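Local coordinates for protein triosephosphate isomerase (Trichomonas vaginalis, PDB 4O4V) that probably catalyses the interconversion of D-glyceraldehyde 3-phosphate and dihydroxyacetone phosphate, a step of glycolysis and gluconeogenesis, as a homodimer, at residues A41-F44 with I45-P48; S139-V142 with S143-E147; G240-N243 with I244-N248. All coordinates share one frame; numbering follows the deposited sequence. Where two conformers were deposited one is given.

The three contacts follow one another along a TIM barrel, each a local one within a continuous stretch. Contact 1 lies on the passage from strand 37-41 into helix 47-53; contact 2 lies in the outer helix 138-149, between strands 121-126 and 161-165; contact 3 spans the last helix, 240-246, and the 3-10 turn after it. Centres of contacts 1 and 2 are 30 Å apart and those of 2 and 3 are 29 Å apart, in both cases across the chain's centre. Contacts 1 and 3 are closer, 22 Å between centres and about 7 Å between nearest atoms. Contact 1 serves the dimer interface, while contacts 2 and 3 seat helices on the barrel strands.

Contact 1 (A41-F44 with I45-P48)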
loop_
_atom_site.group_PDB
_atom_site.type_symbol
_atom_site.label_atom_id
_atom_site.label_comp_id
_atom_site.label_asym_id
_atom_site.label_seq_id
_atom_site.Cartn_x
_atom_site.Cartn_y
_atom_site.Cartn_z
ATOM N N ALA A 41 9.725 8.320 8.059
ATOM C CA ALA A 41 8.676 7.549 7.375
ATOM C C ALA A 41 9.280 6.714 6.259
ATOM O O ALA A 41 10.078 7.226 5.455
ATOM C CB ALA A 41 7.616 8.471 6.816
ATOM N N ALA A 42 8.905 5.438 6.189
ATOM C CA ALA A 42 9.498 4.490 5.243
ATOM C C ALA A 42 8.420 3.606 4.644
ATOM O O ALA A 42 7.319 3.493 5.196
ATOM C CB ALA A 42 10.534 3.656 5.950
ATOM N N PRO A 43 8.743 2.899 3.556
ATOM C CA PRO A 43 7.793 1.930 2.980
ATOM C C PRO A 43 7.370 0.874 3.984
ATOM O O PRO A 43 8.156 0.450 4.840
ATOM C CB PRO A 43 8.593 1.303 1.830
ATOM C CG PRO A 43 9.541 2.385 1.422
ATOM C CD PRO A 43 9.926 3.074 2.689
ATOM N N PHE A 44 6.140 0.392 3.850
ATOM C CA PHE A 44 5.590 -0.547 4.818
ATOM C C PHE A 44 6.505 -1.717 5.102
ATOM O O PHE A 44 6.654 -2.133 6.254
ATOM C CB PHE A 44 4.253 -1.131 4.347
ATOM C CG PHE A 44 3.113 -0.163 4.239
ATOM C CD1 PHE A 44 2.648 0.539 5.338
ATOM C CD2 PHE A 44 2.464 -0.000 3.037
ATOM C CE1 PHE A 44 1.542 1.401 5.210
ATOM C CE2 PHE A 44 1.361 0.854 2.914
ATOM C CZ PHE A 44 0.922 1.543 4.001
ATOM N N ILE A 45 7.087 -2.288 4.043
ATOM C CA ILE A 45 7.858 -3.513 4.172
ATOM C C ILE A 45 9.178 -3.288 4.916
ATOM O O ILE A 45 9.777 -4.259 5.413
ATOM C CB ILE A 45 8.064 -4.131 2.775
ATOM C CG1 ILE A 45 8.469 -5.606 2.886
ATOM C CG2 ILE A 45 9.040 -3.333 1.928
ATOM C CD1 ILE A 45 8.565 -6.327 1.530
ATOM N N PHE A 46 9.620 -2.042 5.017
ATOM C CA PHE A 46 10.805 -1.693 5.794
ATOM C C PHE A 46 10.482 -1.206 7.206
ATOM O O PHE A 46 11.397 -1.005 8.011
ATOM C CB PHE A 46 11.631 -0.603 5.094
ATOM C CG PHE A 46 12.189 -0.988 3.746
ATOM C CD1 PHE A 46 12.559 -2.288 3.428
ATOM C CD2 PHE A 46 12.354 -0.018 2.772
ATOM C CE1 PHE A 46 13.067 -2.596 2.143
ATOM C CE2 PHE A 46 12.861 -0.330 1.499
ATOM C CZ PHE A 46 13.235 -1.614 1.204
ATOM N N LEU A 47 9.218 -1.026 7.547
ATOM C CA LEU A 47 8.885 -0.506 8.866
ATOM C C LEU A 47 9.371 -1.400 10.009
ATOM O O LEU A 47 9.850 -0.876 11.005
ATOM C CB LEU A 47 7.389 -0.227 8.996
ATOM C CG LEU A 47 6.850 0.950 8.150
ATOM C CD1 LEU A 47 5.357 1.052 8.295
ATOM C CD2 LEU A 47 7.472 2.269 8.515
ATOM N N PRO A 48 9.257 -2.739 9.894
ATOM C CA PRO A 48 9.784 -3.547 11.000
ATOM C C PRO A 48 11.270 -3.330 11.269
ATOM O O PRO A 48 11.686 -3.227 12.411
ATOM C CB PRO A 48 9.432 -4.977 10.597
ATOM C CG PRO A 48 8.211 -4.812 9.729
ATOM C CD PRO A 48 8.519 -3.569 8.923
#
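The backbone turns tightly where N of F46 donates to O of P43 (2.9 Å) and N of L47 to O of F44 (3.1 Å), two successive 3-10 bonds that carry the chain from strand 37-41 of the TIM barrel into helix 47-53. The turn is sharp enough that the amide of L47 stands 67° out of the carbonyl plane of F44, well off its lone pairs. Proline suits both its places: P43 enters the turn with a fixed phi and, having no N-H, joins the backbone bonding through its carbonyl; P48 lies in the first turn of the helix, where a missing N-H costs little, and brings CD within 3.6 Å of O of F44.

F44 and L47 run alongside each other, each with CG anti to its carbonyl carbon (chi1 -66° and -69°). The CD1 branch of leucine comes to the edge of the phenylalanine ring, 4.0 Å from its CD1. The other branch, CD2, turns back toward A42, 4.2 Å from its CB, while L47 also touches V60 and A62 of strand 59-62; a forked aliphatic chain can serve both directions. A42 is small enough to let it in. This buried apolar turn is also part of the dimer interface: F44 packs on G75, I45 on F44, and P43 and F46 both on M81, each partner belonging to the second subunit. The F46 ring slants across P43, with its CD2 3.9 Å from the proline CD, and CG2 of I45 rests 3.9 Å above the plane of that ring, displaced toward its rim.

Contact 2 (S139-V142 with S143-E147)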
loop_
_atom_site.group_PDB
_atom_site.type_symbol
_atom_site.label_atom_id
_atom_site.label_comp_id
_atom_site.label_asym_id
_atom_site.label_seq_id
_atom_site.Cartn_x
_atom_site.Cartn_y
_atom_site.Cartn_z
ATOM N N SER A 139 -5.004 30.447 -0.999
ATOM C CA SER A 139 -5.532 30.355 0.352
ATOM C C SER A 139 -6.944 29.785 0.393
ATOM O O SER A 139 -7.321 29.084 1.337
ATOM C CB SER A 139 -5.451 31.696 1.070
ATOM O OG SER A 139 -6.329 32.639 0.497
ATOM N N GLU A 140 -7.740 30.070 -0.625
ATOM C CA GLU A 140 -9.049 29.455 -0.737
ATOM C C GLU A 140 -8.941 27.943 -0.925
ATOM O O GLU A 140 -9.712 27.175 -0.335
ATOM C CB GLU A 140 -9.853 30.074 -1.894
ATOM C CG GLU A 140 -10.355 31.481 -1.647
ATOM C CD GLU A 140 -9.332 32.580 -1.902
ATOM O OE1 GLU A 140 -8.163 32.305 -2.247
ATOM O OE2 GLU A 140 -9.726 33.762 -1.759
ATOM N N PHE A 141 -8.019 27.500 -1.776
ATOM C CA PHE A 141 -7.892 26.085 -2.040
ATOM C C PHE A 141 -7.432 25.348 -0.768
ATOM O O PHE A 141 -7.969 24.302 -0.410
ATOM C CB PHE A 141 -6.907 25.820 -3.177
ATOM C CG PHE A 141 -6.813 24.384 -3.551
ATOM C CD1 PHE A 141 -7.705 23.848 -4.479
ATOM C CD2 PHE A 141 -5.875 23.540 -2.967
ATOM C CE1 PHE A 141 -7.647 22.511 -4.806
ATOM C CE2 PHE A 141 -5.806 22.206 -3.298
ATOM C CZ PHE A 141 -6.696 21.681 -4.229
ATOM N N VAL A 142 -6.391 25.869 -0.117
ATOM C CA VAL A 142 -5.853 25.243 1.089
ATOM C C VAL A 142 -6.883 25.302 2.213
ATOM O O VAL A 142 -7.071 24.319 2.950
ATOM C CB VAL A 142 -4.519 25.870 1.451
ATOM C CG1 VAL A 142 -4.078 25.446 2.841
ATOM C CG2 VAL A 142 -3.461 25.537 0.419
ATOM N N SER A 143 -7.624 26.388 2.318
ATOM C CA SER A 143 -8.670 26.452 3.337
ATOM C C SER A 143 -9.715 25.362 3.139
ATOM O O SER A 143 -10.152 24.743 4.113
ATOM C CB SER A 143 -9.338 27.822 3.377
ATOM O OG SER A 143 -10.194 27.949 4.515
ATOM N N ALA A 144 -10.153 25.110 1.921
ATOM C CA ALA A 144 -11.128 24.060 1.701
ATOM C C ALA A 144 -10.579 22.718 2.170
ATOM O O ALA A 144 -11.311 21.919 2.748
ATOM C CB ALA A 144 -11.526 23.996 0.222
ATOM N N GLN A 145 -9.297 22.454 1.905
ATOM C CA GLN A 145 -8.693 21.198 2.339
ATOM C C GLN A 145 -8.658 21.099 3.864
ATOM O O GLN A 145 -8.968 20.045 4.444
ATOM C CB GLN A 145 -7.283 21.063 1.786
ATOM C CG GLN A 145 -7.217 20.925 0.272
ATOM C CD GLN A 145 -5.813 20.661 -0.199
ATOM O OE1 GLN A 145 -4.880 21.401 0.155
ATOM N NE2 GLN A 145 -5.633 19.599 -0.963
ATOM N N ILE A 146 -8.218 22.165 4.512
ATOM C CA ILE A 146 -8.127 22.171 5.984
ATOM C C ILE A 146 -9.518 22.104 6.606
ATOM O O ILE A 146 -9.710 21.428 7.620
ATOM C CB ILE A 146 -7.331 23.376 6.479
ATOM C CG1 ILE A 146 -5.878 23.333 5.971
ATOM C CG2 ILE A 146 -7.403 23.489 8.032
ATOM C CD1 ILE A 146 -5.033 22.232 6.529
ATOM N N GLU A 147 -10.500 22.754 6.001
ATOM C CA GLU A 147 -11.864 22.688 6.500
ATOM C C GLU A 147 -12.486 21.302 6.358
ATOM O O GLU A 147 -13.389 20.966 7.127
ATOM C CB GLU A 147 -12.729 23.763 5.829
ATOM C CG GLU A 147 -12.360 25.193 6.224
ATOM C CD GLU A 147 -13.187 26.242 5.506
ATOM O OE1 GLU A 147 -14.369 26.413 5.873
ATOM O OE2 GLU A 147 -12.664 26.917 4.596
#
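V142 and I146, one turn apart, lie side by side with CG1 of one 4.2 Å from CG1 of the other, flanking the nearly straight backbone bond that links N of I146 to O of V142 (2.9 Å). With CG1 opposite the backbone N (chi1 168°) and CG2 opposite the carbonyl carbon, the valine keeps to a comfortable helical rotamer and spreads both methyls over the buried side, where it meets C126, Y165, M185 and I189.

Such i-to-i+4 pairing belongs to helix 138-149, one of the outer helices of the TIM barrel: its apolar side settles against strands 121-126 and 161-165 and helix 179-197, and its outer side carries E140, A144 and E147.

S143 stands at the border between them. Its N bonds to O of S139 at 2.9 Å, and its CB presses close to that same oxygen. The hydroxyl swings toward the next turn and gives its proton to OE2 of E147 at 2.7 Å, reaching the anti side of the carboxylate from 31° out of its plane.

Q145 can serve two surroundings, having an aliphatic stem and a polar end. Extended beyond CG, it sets its amide obliquely by the F141 ring, CD 3.5 Å from CE2 with the two planes 52° apart, while its buried OE1 accepts a hydrogen bond from N of G127.

Contact 3 (G240-N243 with I244-N248); sequences GFIN and IVNSN
O of I244 is gripped twice by S247: OG donates to it at 2.7 Å, in the carbonyl plane and on a lone pair, and the backbone N adds a bond of 3.1 Å. S247 lies in the 3-10 turn that follows helix 240-246, the last of the TIM barrel; its short hydroxyl folds back on the carbonyl three residues earlier.

Before that, the turns are regular, with N of I244 bonded to O of G240 and N of V245 to O of F241 (2.9 Å). F241 and V245 form a CH-pi contact: CG2 of the valine lies over one face of the ring, 4.0 Å from its centroid and 21° off the normal. The ring gets there with CG opposite its backbone N (chi1 -174°), and both residues are apolar, as befits side chains packed on V6 of strand 5-9.

Asparagines tie the helix end to a neighbouring loop. N246 runs alongside I242, ND2 3.7 Å from CG2; its OD1 accepts from N of E33 and its ND2 donates to O of K31. In N248, OD1 accepts from N of N35 and ND2 donates to O of E33, while ND2 also reaches O of V245 at 3.0 Å, almost straight (172°).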
loop_
_atom_site.group_PDB
_atom_site.type_symbol
_atom_site.label_atom_id
_atom_site.label_comp_id
_atom_site.label_asym_id
_atom_site.label_seq_id
_atom_site.Cartn_x
_atom_site.Cartn_y
_atom_site.Cartn_z
ATOM N N GLY A 240 22.580 14.979 4.362
ATOM C CA GLY A 240 22.037 16.321 4.537
ATOM C C GLY A 240 20.758 16.368 5.373
ATOM O O GLY A 240 20.378 17.457 5.851
ATOM N N PHE A 241 20.078 15.234 5.564
ATOM C CA PHE A 241 18.957 15.200 6.478
ATOM C C PHE A 241 19.355 15.755 7.839
ATOM O O PHE A 241 18.570 16.447 8.487
ATOM C CB PHE A 241 18.433 13.762 6.623
ATOM C CG PHE A 241 17.189 13.641 7.444
ATOM C CD1 PHE A 241 16.014 14.287 7.042
ATOM C CD2 PHE A 241 17.178 12.931 8.649
ATOM C CE1 PHE A 241 14.857 14.200 7.789
ATOM C CE2 PHE A 241 16.011 12.828 9.390
ATOM C CZ PHE A 241 14.852 13.460 8.980
ATOM N N ILE A 242 20.577 15.488 8.290
ATOM C CA ILE A 242 20.992 15.919 9.624
ATOM C C ILE A 242 21.100 17.450 9.681
ATOM O O ILE A 242 20.775 18.062 10.686
ATOM C CB ILE A 242 22.295 15.194 10.057
ATOM C CG1 ILE A 242 22.102 13.671 9.876
ATOM C CG2 ILE A 242 22.663 15.609 11.463
ATOM C CD1 ILE A 242 20.841 13.099 10.529
ATOM N N ASN A 243 21.604 18.071 8.612
ATOM C CA ASN A 243 21.621 19.519 8.541
ATOM C C ASN A 243 20.234 20.083 8.705
ATOM O O ASN A 243 20.031 21.090 9.377
ATOM C CB ASN A 243 22.188 19.999 7.207
ATOM C CG ASN A 243 23.594 19.588 7.006
ATOM O OD1 ASN A 243 23.875 18.438 6.663
ATOM N ND2 ASN A 243 24.512 20.518 7.206
ATOM N N ILE A 244 19.255 19.454 8.081
ATOM C CA ILE A 244 17.879 19.910 8.156
ATOM C C ILE A 244 17.321 19.731 9.574
ATOM O O ILE A 244 16.678 20.626 10.097
ATOM C CB ILE A 244 17.016 19.233 7.086
ATOM C CG1 ILE A 244 17.548 19.534 5.686
ATOM C CG2 ILE A 244 15.602 19.655 7.218
ATOM C CD1 ILE A 244 17.006 18.629 4.584
ATOM N N VAL A 245 17.546 18.567 10.181
ATOM C CA VAL A 245 17.161 18.362 11.576
ATOM C C VAL A 245 17.728 19.470 12.467
ATOM O O VAL A 245 17.035 20.038 13.340
ATOM C CB VAL A 245 17.638 16.981 12.050
ATOM C CG1 VAL A 245 17.568 16.859 13.564
ATOM C CG2 VAL A 245 16.822 15.901 11.338
ATOM N N ASN A 246 18.977 19.815 12.225
ATOM C CA ASN A 246 19.701 20.769 13.049
ATOM C C ASN A 246 19.383 22.228 12.756
ATOM O O ASN A 246 19.818 23.123 13.487
ATOM C CB ASN A 246 21.205 20.491 12.968
ATOM C CG ASN A 246 21.593 19.240 13.741
ATOM O OD1 ASN A 246 20.805 18.763 14.542
ATOM N ND2 ASN A 246 22.774 18.708 13.493
ATOM N N SER A 247 18.569 22.482 11.731
ATOM C CA SER A 247 18.132 23.842 11.430
ATOM C C SER A 247 17.217 24.398 12.515
ATOM O O SER A 247 16.939 25.591 12.531
ATOM C CB SER A 247 17.457 23.897 10.059
ATOM O OG SER A 247 16.192 23.283 10.058
ATOM N N ASN A 248 16.733 23.545 13.422
ATOM C CA ASN A 248 15.853 23.975 14.510
ATOM C C ASN A 248 16.468 25.096 15.332
ATOM O O ASN A 248 15.746 25.917 15.911
ATOM C CB ASN A 248 15.489 22.814 15.441
ATOM C CG ASN A 248 16.635 22.394 16.365
ATOM O OD1 ASN A 248 16.846 23.001 17.421
ATOM N ND2 ASN A 248 17.376 21.366 15.979
#